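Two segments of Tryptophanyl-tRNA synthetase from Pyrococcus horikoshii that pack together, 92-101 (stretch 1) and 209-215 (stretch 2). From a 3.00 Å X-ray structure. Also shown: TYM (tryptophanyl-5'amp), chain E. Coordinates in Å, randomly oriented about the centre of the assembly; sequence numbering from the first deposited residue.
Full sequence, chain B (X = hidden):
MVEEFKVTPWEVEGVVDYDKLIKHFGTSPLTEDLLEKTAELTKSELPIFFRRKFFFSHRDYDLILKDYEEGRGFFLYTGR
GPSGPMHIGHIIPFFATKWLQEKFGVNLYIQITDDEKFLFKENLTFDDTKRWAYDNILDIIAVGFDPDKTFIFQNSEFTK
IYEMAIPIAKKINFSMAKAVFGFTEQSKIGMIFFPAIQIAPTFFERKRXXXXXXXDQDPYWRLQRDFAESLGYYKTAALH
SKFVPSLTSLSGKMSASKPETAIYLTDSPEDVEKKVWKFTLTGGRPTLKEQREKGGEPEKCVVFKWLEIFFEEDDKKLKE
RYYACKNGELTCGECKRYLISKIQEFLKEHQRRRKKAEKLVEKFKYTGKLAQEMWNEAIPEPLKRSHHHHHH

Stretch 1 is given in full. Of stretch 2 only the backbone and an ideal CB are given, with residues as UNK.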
ATOM      1  N   ILE B  92       4.583  -7.596 -26.943  1.00 70.87           N
ATOM      2  CA  ILE B  92       3.395  -7.916 -27.746  1.00 71.23           C
ATOM      3  C   ILE B  92       2.088  -7.355 -27.154  1.00 71.55           C
ATOM      4  O   ILE B  92       1.303  -6.753 -27.890  1.00 71.58           O
ATOM      5  CB  ILE B  92       3.281  -9.431 -28.079  1.00 71.21           C
ATOM      6  CG1 ILE B  92       4.476  -9.866 -28.939  1.00 71.38           C
ATOM      7  CG2 ILE B  92       1.960  -9.730 -28.793  1.00 71.14           C
ATOM      8  CD1 ILE B  92       4.415 -11.297 -29.457  1.00 71.48           C
ATOM      9  N   PRO B  93       1.852  -7.541 -25.833  1.00 71.87           N
ATOM     10  CA  PRO B  93       0.674  -6.913 -25.225  1.00 72.09           C
ATOM     11  C   PRO B  93       0.595  -5.409 -25.482  1.00 72.34           C
ATOM     12  O   PRO B  93      -0.499  -4.884 -25.691  1.00 72.42           O
ATOM     13  CB  PRO B  93       0.867  -7.181 -23.730  1.00 72.06           C
ATOM     14  CG  PRO B  93       1.660  -8.425 -23.681  1.00 72.05           C
ATOM     15  CD  PRO B  93       2.605  -8.335 -24.843  1.00 71.92           C
ATOM     16  N   PHE B  94       1.744  -4.734 -25.479  1.00 72.62           N
ATOM     17  CA  PHE B  94       1.801  -3.287 -25.699  1.00 72.93           C
ATOM     18  C   PHE B  94       1.481  -2.880 -27.139  1.00 73.19           C
ATOM     19  O   PHE B  94       0.903  -1.816 -27.368  1.00 73.23           O
ATOM     20  CB  PHE B  94       3.157  -2.726 -25.263  1.00 72.83           C
ATOM     21  CG  PHE B  94       3.376  -2.765 -23.776  1.00 72.85           C
ATOM     22  CD1 PHE B  94       4.055  -3.826 -23.187  1.00 72.76           C
ATOM     23  CD2 PHE B  94       2.895  -1.745 -22.960  1.00 72.81           C
ATOM     24  CE1 PHE B  94       4.258  -3.870 -21.808  1.00 72.58           C
ATOM     25  CE2 PHE B  94       3.092  -1.781 -21.581  1.00 72.77           C
ATOM     26  CZ  PHE B  94       3.776  -2.847 -21.006  1.00 72.59           C
ATOM     27  N   PHE B  95       1.857  -3.725 -28.097  1.00 73.52           N
ATOM     28  CA  PHE B  95       1.514  -3.509 -29.503  1.00 73.83           C
ATOM     29  C   PHE B  95       0.022  -3.697 -29.753  1.00 74.06           C
ATOM     30  O   PHE B  95      -0.573  -2.987 -30.568  1.00 74.10           O
ATOM     31  CB  PHE B  95       2.324  -4.434 -30.417  1.00 73.83           C
ATOM     32  CG  PHE B  95       3.656  -3.872 -30.822  1.00 73.88           C
ATOM     33  CD1 PHE B  95       4.813  -4.221 -30.134  1.00 74.00           C
ATOM     34  CD2 PHE B  95       3.753  -2.987 -31.894  1.00 73.94           C
ATOM     35  CE1 PHE B  95       6.049  -3.699 -30.506  1.00 74.21           C
ATOM     36  CE2 PHE B  95       4.983  -2.458 -32.274  1.00 74.07           C
ATOM     37  CZ  PHE B  95       6.134  -2.815 -31.580  1.00 74.17           C
ATOM     38  N   ALA B  96      -0.571  -4.660 -29.051  1.00 74.39           N
ATOM     39  CA  ALA B  96      -2.008  -4.898 -29.110  1.00 74.73           C
ATOM     40  C   ALA B  96      -2.767  -3.723 -28.508  1.00 75.02           C
ATOM     41  O   ALA B  96      -3.792  -3.299 -29.041  1.00 75.05           O
ATOM     42  CB  ALA B  96      -2.361  -6.187 -28.390  1.00 74.67           C
ATOM     43  N   THR B  97      -2.244  -3.196 -27.403  1.00 75.40           N
ATOM     44  CA  THR B  97      -2.845  -2.057 -26.719  1.00 75.83           C
ATOM     45  C   THR B  97      -2.700  -0.776 -27.544  1.00 76.11           C
ATOM     46  O   THR B  97      -3.570   0.099 -27.500  1.00 76.21           O
ATOM     47  CB  THR B  97      -2.235  -1.856 -25.316  1.00 75.83           C
ATOM     48  OG1 THR B  97      -1.981  -3.132 -24.715  1.00 75.97           O
ATOM     49  CG2 THR B  97      -3.185  -1.078 -24.427  1.00 75.88           C
ATOM     50  N   LYS B  98      -1.601  -0.680 -28.293  1.00 76.44           N
ATOM     51  CA  LYS B  98      -1.362   0.432 -29.215  1.00 76.69           C
ATOM     52  C   LYS B  98      -2.449   0.489 -30.283  1.00 76.79           C
ATOM     53  O   LYS B  98      -3.041   1.543 -30.522  1.00 76.81           O
ATOM     54  CB  LYS B  98       0.015   0.296 -29.875  1.00 76.72           C
ATOM     55  CG  LYS B  98       0.305   1.338 -30.947  1.00 77.04           C
ATOM     56  CD  LYS B  98       1.393   0.865 -31.899  1.00 77.62           C
ATOM     57  CE  LYS B  98       1.617   1.857 -33.032  1.00 77.96           C
ATOM     58  NZ  LYS B  98       2.238   3.128 -32.559  1.00 78.38           N
ATOM     59  N   TRP B  99      -2.703  -0.656 -30.910  1.00 76.94           N
ATOM     60  CA  TRP B  99      -3.692  -0.768 -31.974  1.00 77.13           C
ATOM     61  C   TRP B  99      -5.105  -0.480 -31.474  1.00 77.11           C
ATOM     62  O   TRP B  99      -5.894   0.159 -32.174  1.00 77.13           O
ATOM     63  CB  TRP B  99      -3.630  -2.158 -32.605  1.00 77.21           C
ATOM     64  CG  TRP B  99      -4.446  -2.280 -33.849  1.00 77.79           C
ATOM     65  CD1 TRP B  99      -4.032  -2.031 -35.124  1.00 78.19           C
ATOM     66  CD2 TRP B  99      -5.819  -2.683 -33.943  1.00 78.38           C
ATOM     67  NE1 TRP B  99      -5.058  -2.256 -36.008  1.00 78.59           N
ATOM     68  CE2 TRP B  99      -6.168  -2.655 -35.311  1.00 78.59           C
ATOM     69  CE3 TRP B  99      -6.788  -3.064 -33.004  1.00 78.54           C
ATOM     70  CZ2 TRP B  99      -7.447  -2.995 -35.767  1.00 78.84           C
ATOM     71  CZ3 TRP B  99      -8.060  -3.401 -33.457  1.00 78.70           C
ATOM     72  CH2 TRP B  99      -8.376  -3.364 -34.828  1.00 78.89           C
ATOM     73  N   LEU B 100      -5.414  -0.955 -30.268  1.00 77.12           N
ATOM     74  CA  LEU B 100      -6.734  -0.756 -29.670  1.00 77.07           C
ATOM     75  C   LEU B 100      -6.975   0.704 -29.297  1.00 77.10           C
ATOM     76  O   LEU B 100      -8.085   1.207 -29.469  1.00 77.12           O
ATOM     77  CB  LEU B 100      -6.937  -1.670 -28.455  1.00 77.00           C
ATOM     78  CG  LEU B 100      -7.066  -3.181 -28.692  1.00 76.92           C
ATOM     79  CD1 LEU B 100      -6.865  -3.941 -27.390  1.00 76.91           C
ATOM     80  CD2 LEU B 100      -8.399  -3.552 -29.329  1.00 76.71           C
ATOM     81  N   GLN B 101      -5.941   1.382 -28.800  1.00 77.10           N
ATOM     82  CA  GLN B 101      -6.034   2.813 -28.512  1.00 77.17           C
ATOM     83  C   GLN B 101      -6.196   3.608 -29.804  1.00 77.38           C
ATOM     84  O   GLN B 101      -6.972   4.563 -29.863  1.00 77.47           O
ATOM     85  CB  GLN B 101      -4.810   3.313 -27.743  1.00 77.06           C
ATOM     86  CG  GLN B 101      -4.839   4.837 -27.495  1.00 76.69           C
ATOM     87  CD  GLN B 101      -3.640   5.283 -26.656  1.00 76.48           C
ATOM     88  OE1 GLN B 101      -2.472   5.077 -27.046  1.00 76.58           O
ATOM     89  NE2 GLN B 101      -3.923   5.923 -25.505  1.00 76.37           N
ATOM     90  N   UNK B 209     -13.302  -1.544 -18.209  1.00 69.36           N
ATOM     91  CA  UNK B 209     -11.884  -1.678 -18.534  1.00 69.06           C
ATOM     92  C   UNK B 209     -11.589  -2.867 -19.443  1.00 68.83           C
ATOM     93  O   UNK B 209     -12.219  -3.915 -19.319  1.00 68.79           O
ATOM     94  CB  UNK B 209     -11.070  -1.809 -17.245  1.00 69.06           C
ATOM     95  N   UNK B 210     -10.627  -2.695 -20.350  1.00 68.59           N
ATOM     96  CA  UNK B 210     -10.120  -3.789 -21.182  1.00 68.36           C
ATOM     97  C   UNK B 210      -8.638  -3.989 -20.892  1.00 68.21           C
ATOM     98  O   UNK B 210      -7.858  -3.034 -20.931  1.00 68.22           O
ATOM     99  CB  UNK B 210     -10.347  -3.504 -22.668  1.00 68.36           C
ATOM    100  N   UNK B 211      -8.254  -5.232 -20.602  1.00 68.01           N
ATOM    101  CA  UNK B 211      -6.861  -5.557 -20.293  1.00 67.76           C
ATOM    102  C   UNK B 211      -6.242  -6.523 -21.314  1.00 67.63           C
ATOM    103  O   UNK B 211      -6.483  -7.735 -21.254  1.00 67.70           O
ATOM    104  CB  UNK B 211      -6.771  -6.163 -18.891  1.00 67.76           C
ATOM    105  N   UNK B 212      -5.455  -5.983 -22.266  1.00 67.42           N
ATOM    106  CA  UNK B 212      -4.670  -6.815 -23.173  1.00 67.26           C
ATOM    107  C   UNK B 212      -3.369  -7.279 -22.513  1.00 67.14           C
ATOM    108  O   UNK B 212      -2.497  -6.460 -22.206  1.00 67.14           O
ATOM    109  CB  UNK B 212      -4.363  -6.049 -24.461  1.00 67.26           C
ATOM    110  N   UNK B 213      -3.261  -8.586 -22.288  1.00 66.99           N
ATOM    111  CA  UNK B 213      -2.081  -9.195 -21.675  1.00 66.88           C
ATOM    112  C   UNK B 213      -2.003 -10.674 -22.050  1.00 66.82           C
ATOM    113  O   UNK B 213      -2.850 -11.174 -22.792  1.00 66.79           O
ATOM    114  CB  UNK B 213      -2.114  -9.029 -20.154  1.00 66.88           C
ATOM    115  N   UNK B 214      -0.983 -11.371 -21.558  1.00 66.82           N
ATOM    116  CA  UNK B 214      -0.912 -12.818 -21.739  1.00 66.85           C
ATOM    117  C   UNK B 214      -1.715 -13.523 -20.652  1.00 66.84           C
ATOM    118  O   UNK B 214      -1.998 -12.947 -19.596  1.00 66.87           O
ATOM    119  CB  UNK B 214       0.542 -13.295 -21.723  1.00 66.85           C
ATOM    120  N   UNK B 215      -2.073 -14.776 -20.922  1.00 66.79           N
ATOM    121  CA  UNK B 215      -2.966 -15.557 -20.069  1.00 66.69           C
ATOM    122  C   UNK B 215      -2.472 -15.701 -18.614  1.00 66.65           C
ATOM    123  O   UNK B 215      -3.271 -15.944 -17.710  1.00 66.71           O
ATOM    124  CB  UNK B 215      -3.153 -16.947 -20.680  1.00 66.69           C
TER
HETATM  125  P   TYM E 900       5.489  -9.025 -16.760  0.80 43.72           P
HETATM  126  O1P TYM E 900       6.350  -7.839 -16.552  0.80 43.57           O
HETATM  127  O2P TYM E 900       5.965 -10.358 -16.332  0.80 43.90           O
HETATM  128  O5' TYM E 900       5.114  -9.129 -18.322  0.80 43.91           O
HETATM  129  C5' TYM E 900       4.578  -7.988 -19.001  0.80 44.62           C
HETATM  130  C4' TYM E 900       3.595  -8.407 -20.102  0.80 45.19           C
HETATM  131  O4' TYM E 900       4.218  -9.408 -20.953  0.80 45.24           O
HETATM  132  C1' TYM E 900       3.363 -10.588 -20.990  0.80 45.50           C
HETATM  133  N9  TYM E 900       4.305 -11.736 -21.178  0.80 45.48           N
HETATM  134  C4  TYM E 900       4.424 -12.470 -22.283  0.80 45.35           C
HETATM  135  N3  TYM E 900       3.796 -12.460 -23.475  0.80 45.35           N
HETATM  136  C2  TYM E 900       4.116 -13.333 -24.424  0.80 45.11           C
HETATM  137  N1  TYM E 900       5.061 -14.242 -24.234  0.80 44.98           N
HETATM  138  C6  TYM E 900       5.730 -14.308 -23.069  0.80 45.27           C
HETATM  139  N6  TYM E 900       6.677 -15.226 -22.896  0.80 45.35           N
HETATM  140  C5  TYM E 900       5.417 -13.407 -22.053  0.80 45.32           C
HETATM  141  N7  TYM E 900       5.873 -13.209 -20.820  0.80 45.33           N
HETATM  142  C8  TYM E 900       5.197 -12.186 -20.291  0.80 45.38           C
HETATM  143  C2' TYM E 900       2.586 -10.543 -19.677  0.80 45.69           C
HETATM  144  O2' TYM E 900       1.331 -11.202 -19.826  0.80 45.76           O
HETATM  145  C3' TYM E 900       2.341  -9.048 -19.505  0.80 45.70           C
HETATM  146  O3' TYM E 900       1.210  -8.643 -20.294  0.80 46.38           O
HETATM  147  NH3 TYM E 900       2.779  -8.167 -12.704  0.80 43.19           N
HETATM  148  CA  TYM E 900       2.837  -7.875 -14.142  0.80 43.21           C
HETATM  149  CB  TYM E 900       2.816  -6.362 -14.362  0.80 43.13           C
HETATM  150  CG  TYM E 900       1.369  -5.822 -14.585  0.80 42.78           C
HETATM  151  CD2 TYM E 900       0.494  -6.114 -15.625  0.80 42.29           C
HETATM  152  CE2 TYM E 900      -0.689  -5.395 -15.408  0.80 42.20           C
HETATM  153  CE3 TYM E 900       0.608  -6.936 -16.744  0.80 42.33           C
HETATM  154  CD1 TYM E 900       0.713  -4.952 -13.785  0.80 42.80           C
HETATM  155  NE1 TYM E 900      -0.572  -4.681 -14.291  0.80 42.45           N
HETATM  156  CZ2 TYM E 900      -1.743  -5.502 -16.308  0.80 42.08           C
HETATM  157  CZ3 TYM E 900      -0.455  -7.043 -17.643  0.80 42.14           C
HETATM  158  CH2 TYM E 900      -1.630  -6.325 -17.425  0.80 42.04           C
HETATM  159  C   TYM E 900       4.127  -8.448 -14.742  0.80 43.36           C
HETATM  160  O   TYM E 900       5.125  -8.611 -14.037  0.80 43.36           O
HETATM  161  OPP TYM E 900       4.043  -8.742 -16.081  0.80 43.46           O

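Stretch 2 runs as a strand from 209 to 214, nearly antiparallel to helix 92-101 (151° between their directions), with the two axes approaching to 7.2 Å. The helix turns Pro93, Ala96 and Leu100 toward it, an almost wholly apolar surface with one hydroxyl, that of Thr97, beside it. That hydroxyl is already spent: Thr97 OG1 donates a very short 2.5 Å hydrogen bond to Pro93 O.

Position 209 has extended backbone angles, and nothing of stretch 1 comes near its CB. The residue is Cys209, chi1 t, whose sulfur stays far from stretch 1.

At position 210 the CA-to-CB bond points toward the helix, yet no helix atom lies within 5.5 Å of the CB. What lies across the gap is the apolar end of Leu100, so the site asks for reach and greasiness: leucine, methionine, isoleucine or perhaps phenylalanine, while alanine would leave the space unspanned. It is Leu210. Its chi1 of -146° lies between wells, and its CD1 comes to 4.1 Å from Leu100 CD1.

Position 211 follows the alternation of a strand and points away from the helix. The tryptophanyl ring of TYM lies on that side, so an apolar, perhaps beta-branched residue would be reasonable. The residue is Ile211, and its CG2 lies 3.8 Å from CH2 of TYM.

At position 212 the CB points toward the helix and sits 3.8 Å from Thr97 OG1, 4.2 Å from Pro93 O and 4.4 Å from Leu100 CD1. With so little room at the CB, a compact apolar residue is favoured: alanine, valine or proline, with serine or threonine conceivable beside the oxygens. A phi of -81° admits proline. Pro212 is the deposited choice, with the largest area covered by the helix of any residue in the stretch. Its CG touches both Thr97 OG1, at 3.5 Å, and Leu100 CD1, at 3.9 Å, so the ring packs against a hydroxyl engaged within its own helix. No hydrogen bond crosses between the stretches. The backbone takes part too, Pro212 O lying 3.8 Å from Pro93 CB.

At position 213 the backbone is almost fully extended (-157/-180) and CB points away from the helix, but the chain itself runs close, its CA 5.0 Å from that of Pro93. The ribose of TYM crowds the CB, favouring a small residue such as alanine, glycine or serine. Ala213 is found: its CA lies 4.1 Å from Pro93 CB, and its CB 3.4 Å from O3' of TYM.

Position 214 points sideways, its CB 5.4 Å from Pro93 CG. Its N must be free to donate to the ligand, which excludes proline, and a small side chain suits a CB only 2.9 Å from O2' of TYM. Ala214 N donates a 2.9 Å hydrogen bond to O2' of TYM.

Position 215 leaves the strand with helical angles (-57/-22), out of reach of the helix. It is Ile215.

Stretch 2 209-215: CLIPAAI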
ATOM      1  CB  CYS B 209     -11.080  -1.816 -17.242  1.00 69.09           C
ATOM      2  SG  CYS B 209      -9.298  -1.848 -17.467  1.00 69.17           S
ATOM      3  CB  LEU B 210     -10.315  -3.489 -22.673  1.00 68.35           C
ATOM      4  CG  LEU B 210     -10.611  -4.605 -23.693  1.00 68.34           C
ATOM      5  CD1 LEU B 210     -10.316  -4.111 -25.102  1.00 68.23           C
ATOM      6  CD2 LEU B 210      -9.870  -5.912 -23.441  1.00 68.20           C
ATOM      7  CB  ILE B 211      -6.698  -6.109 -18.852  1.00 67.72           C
ATOM      8  CG1 ILE B 211      -7.267  -5.114 -17.833  1.00 67.67           C
ATOM      9  CG2 ILE B 211      -5.228  -6.405 -18.557  1.00 67.66           C
ATOM     10  CD1 ILE B 211      -7.499  -5.696 -16.456  1.00 67.59           C
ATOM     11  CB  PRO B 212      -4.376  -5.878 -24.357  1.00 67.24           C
ATOM     12  CG  PRO B 212      -5.047  -4.563 -24.033  1.00 67.30           C
ATOM     13  CD  PRO B 212      -5.280  -4.553 -22.564  1.00 67.38           C
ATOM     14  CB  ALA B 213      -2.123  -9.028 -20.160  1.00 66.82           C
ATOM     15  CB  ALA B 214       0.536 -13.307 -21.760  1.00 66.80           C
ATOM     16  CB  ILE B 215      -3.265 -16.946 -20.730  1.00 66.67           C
ATOM     17  CG1 ILE B 215      -4.768 -17.297 -20.703  1.00 66.70           C
ATOM     18  CG2 ILE B 215      -2.315 -18.045 -20.220  1.00 66.63           C
ATOM     19  CD1 ILE B 215      -5.426 -17.411 -19.339  1.00 66.97           C
TER
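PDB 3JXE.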